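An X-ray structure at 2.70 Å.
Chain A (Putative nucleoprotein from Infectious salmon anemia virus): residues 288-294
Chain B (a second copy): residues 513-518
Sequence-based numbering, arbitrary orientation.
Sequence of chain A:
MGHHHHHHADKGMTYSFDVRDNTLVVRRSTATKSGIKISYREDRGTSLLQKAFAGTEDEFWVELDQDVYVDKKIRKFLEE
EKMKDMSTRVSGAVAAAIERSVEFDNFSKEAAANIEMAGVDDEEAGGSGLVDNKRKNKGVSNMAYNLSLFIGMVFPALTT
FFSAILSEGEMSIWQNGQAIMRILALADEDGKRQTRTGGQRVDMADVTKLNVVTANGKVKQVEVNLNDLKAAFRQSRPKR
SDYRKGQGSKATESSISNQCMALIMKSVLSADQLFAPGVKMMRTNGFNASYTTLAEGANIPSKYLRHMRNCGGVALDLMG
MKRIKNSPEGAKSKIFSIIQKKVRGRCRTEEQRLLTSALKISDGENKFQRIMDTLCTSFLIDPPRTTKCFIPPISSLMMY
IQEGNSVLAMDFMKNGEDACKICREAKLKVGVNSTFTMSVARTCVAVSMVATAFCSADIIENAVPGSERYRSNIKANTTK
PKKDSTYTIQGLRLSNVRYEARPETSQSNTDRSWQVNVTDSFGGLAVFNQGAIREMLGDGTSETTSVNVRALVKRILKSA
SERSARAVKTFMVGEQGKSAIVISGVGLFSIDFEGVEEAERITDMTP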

# COMPACT_ATOMS: atom_id res chain seq x y z
N ASN A 288 -16.83 -20.28 0.11
CA ASN A 288 -16.83 -18.84 0.15
C ASN A 288 -15.78 -18.30 -0.81
O ASN A 288 -14.65 -18.80 -0.87
CB ASN A 288 -16.52 -18.36 1.56
CG ASN A 288 -16.77 -16.89 1.73
OD1 ASN A 288 -16.09 -16.05 1.12
ND2 ASN A 288 -17.75 -16.55 2.57
N ALA A 289 -16.14 -17.28 -1.58
CA ALA A 289 -15.21 -16.66 -2.51
C ALA A 289 -13.86 -16.23 -1.90
O ALA A 289 -12.87 -16.18 -2.60
CB ALA A 289 -15.89 -15.46 -3.19
N SER A 290 -13.84 -15.93 -0.61
CA SER A 290 -12.60 -15.50 0.06
C SER A 290 -11.50 -16.58 0.02
O SER A 290 -10.32 -16.26 0.06
CB SER A 290 -12.86 -15.10 1.51
OG SER A 290 -13.80 -14.04 1.60
N TYR A 291 -11.91 -17.84 -0.09
CA TYR A 291 -11.00 -18.97 -0.18
C TYR A 291 -10.37 -19.13 -1.55
O TYR A 291 -9.70 -20.14 -1.81
CB TYR A 291 -11.73 -20.26 0.18
CG TYR A 291 -12.31 -20.23 1.57
CD1 TYR A 291 -11.58 -19.70 2.62
CD2 TYR A 291 -13.60 -20.70 1.81
CE1 TYR A 291 -12.11 -19.64 3.87
CE2 TYR A 291 -14.14 -20.64 3.07
CZ TYR A 291 -13.39 -20.12 4.10
OH TYR A 291 -13.92 -20.07 5.36
N THR A 292 -10.59 -18.17 -2.44
CA THR A 292 -10.03 -18.25 -3.79
C THR A 292 -8.51 -18.20 -3.71
O THR A 292 -7.83 -18.87 -4.47
CB THR A 292 -10.55 -17.13 -4.69
OG1 THR A 292 -11.98 -17.19 -4.72
CG2 THR A 292 -10.01 -17.28 -6.12
N THR A 293 -7.99 -17.43 -2.76
CA THR A 293 -6.55 -17.32 -2.57
C THR A 293 -5.88 -18.67 -2.28
O THR A 293 -4.67 -18.81 -2.41
CB THR A 293 -6.16 -16.27 -1.49
OG1 THR A 293 -6.55 -16.72 -0.19
CG2 THR A 293 -6.82 -14.92 -1.80
N LEU A 294 -6.68 -19.67 -1.92
CA LEU A 294 -6.16 -21.01 -1.70
C LEU A 294 -6.16 -21.87 -2.96
O LEU A 294 -5.87 -23.07 -2.90
CB LEU A 294 -6.96 -21.72 -0.61
CG LEU A 294 -7.07 -20.95 0.71
CD1 LEU A 294 -7.99 -21.69 1.66
CD2 LEU A 294 -5.69 -20.69 1.31
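Chain B, residues 513-518: SWQVNV

Contact between a short 3-10 segment of one nucleoprotein copy (chain A, 289-294) and a stretch of a second copy (chain B, 513-518) that is loop or turn until it becomes strand at B:Asn517. The firmest direct polar link joins the side chains of A:Thr293 and B:Asn517: A:Thr293 OG1 donates to B:Asn517 OD1 at 2.8 Å. The B:Asn517 CA-to-CB bond points sideways, but with chi1 in the p rotamer (78°) the amide end comes nearer to chain A and its oxygen meets the hydroxyl. B:Asn517 OD1 also accepts from water 1 at 3.0 Å. That water is a three-way bridge: it donates to A:Ser290 O (2.9 Å) and accepts from B:Val516 N (2.6 Å), so the carbonyl of A:Ser290 is tied to the backbone of B:Val516 and the side chain of B:Asn517 through one site. A:Ser290 OG lies 2.9 Å from B:Trp514 O and 3.1 Å from A:Asn288 OD1, and its single proton could serve either acceptor. A:Ser290 CA adds a CA-H...O contact to B:Trp514 O at 3.2 Å.

Chain A presents a compact turn, held by backbone hydrogen bonds from A:Tyr291 N to A:Asn288 O (3.0 Å), A:Thr292 N to A:Ala289 O (3.0 Å) and A:Leu294 N to A:Tyr291 O (3.1 Å). At its start, A:Asn288 OD1 accepts from A:Ser290 N at 2.8 Å. Chain B is loop up to B:Val516 and enters a strand at B:Asn517. Its course follows the order of chain A: B:Trp514 lies by A:Ala289 and A:Ser290, while B:Asn517 reaches A:Thr293. The backbones come closest at A:Ser290 and B:Trp514, whose CA atoms are 4.7 Å apart.

B:Trp514, with chi1 in the p rotamer (52°), supplies the largest covered area of any residue here, and its indole packs against the 3-10 segment. A:Thr292 CB sits over one face of the six-membered ring, 4.2 Å from its centroid, in a CH-pi contact; its nearest ring atom is B:Trp514 CZ3 at 3.7 Å. A:Thr293 CG2 meets the ring edge instead, 3.9 Å from B:Trp514 CZ3. Nearer the base of the side chain, A:Ala289 CB packs 3.6 Å from B:Trp514 CB, and A:Ala289 O approaches B:Trp514 CE3 at 3.5 Å. Farther along, A:Ser290 CB touches B:Val516 CG2 at 3.9 Å. A:Tyr291 and B:Val518 point away and take no part. Together the two stretches bury 361 Å², both sides summed.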

# COMPACT_ATOMS: atom_id res chain seq x y z
N SER B 513 -15.28 -6.65 -1.87
CA SER B 513 -14.24 -7.57 -2.31
C SER B 513 -14.16 -8.87 -1.48
O SER B 513 -14.31 -8.85 -0.26
CB SER B 513 -12.89 -6.87 -2.31
OG SER B 513 -11.92 -7.68 -2.95
N TRP B 514 -13.90 -9.98 -2.16
CA TRP B 514 -13.74 -11.27 -1.51
C TRP B 514 -12.33 -11.50 -0.96
O TRP B 514 -12.15 -12.35 -0.08
CB TRP B 514 -14.11 -12.40 -2.47
CG TRP B 514 -13.38 -12.30 -3.77
CD1 TRP B 514 -13.85 -11.76 -4.93
CD2 TRP B 514 -12.02 -12.70 -4.05
NE1 TRP B 514 -12.89 -11.81 -5.90
CE2 TRP B 514 -11.75 -12.39 -5.39
CE3 TRP B 514 -11.01 -13.31 -3.28
CZ2 TRP B 514 -10.53 -12.65 -6.00
CZ3 TRP B 514 -9.79 -13.57 -3.88
CH2 TRP B 514 -9.55 -13.24 -5.22
N GLN B 515 -11.32 -10.79 -1.47
CA GLN B 515 -9.93 -11.02 -1.08
C GLN B 515 -9.60 -10.45 0.30
O GLN B 515 -9.51 -9.24 0.49
CB GLN B 515 -8.92 -10.53 -2.16
CG GLN B 515 -7.46 -10.35 -1.64
CD GLN B 515 -6.35 -10.52 -2.71
OE1 GLN B 515 -6.33 -11.47 -3.48
NE2 GLN B 515 -5.40 -9.62 -2.71
N VAL B 516 -9.42 -11.33 1.26
CA VAL B 516 -9.22 -10.90 2.63
C VAL B 516 -7.82 -11.21 3.17
O VAL B 516 -7.53 -10.94 4.33
CB VAL B 516 -10.30 -11.50 3.55
CG1 VAL B 516 -11.66 -10.96 3.15
CG2 VAL B 516 -10.28 -13.01 3.47
N ASN B 517 -6.96 -11.80 2.34
CA ASN B 517 -5.58 -12.03 2.74
C ASN B 517 -4.62 -12.04 1.55
O ASN B 517 -5.02 -12.23 0.41
CB ASN B 517 -5.42 -13.35 3.51
CG ASN B 517 -5.42 -14.56 2.59
OD1 ASN B 517 -6.29 -14.68 1.71
ND2 ASN B 517 -4.44 -15.43 2.75
N VAL B 518 -3.35 -11.82 1.84
CA VAL B 518 -2.34 -11.97 0.81
C VAL B 518 -1.26 -12.88 1.36
O VAL B 518 -1.27 -13.22 2.53
CB VAL B 518 -1.75 -10.63 0.36
CG1 VAL B 518 -2.81 -9.85 -0.36
CG2 VAL B 518 -1.22 -9.84 1.54
O HOH W 1 -8.98 -13.77 0.62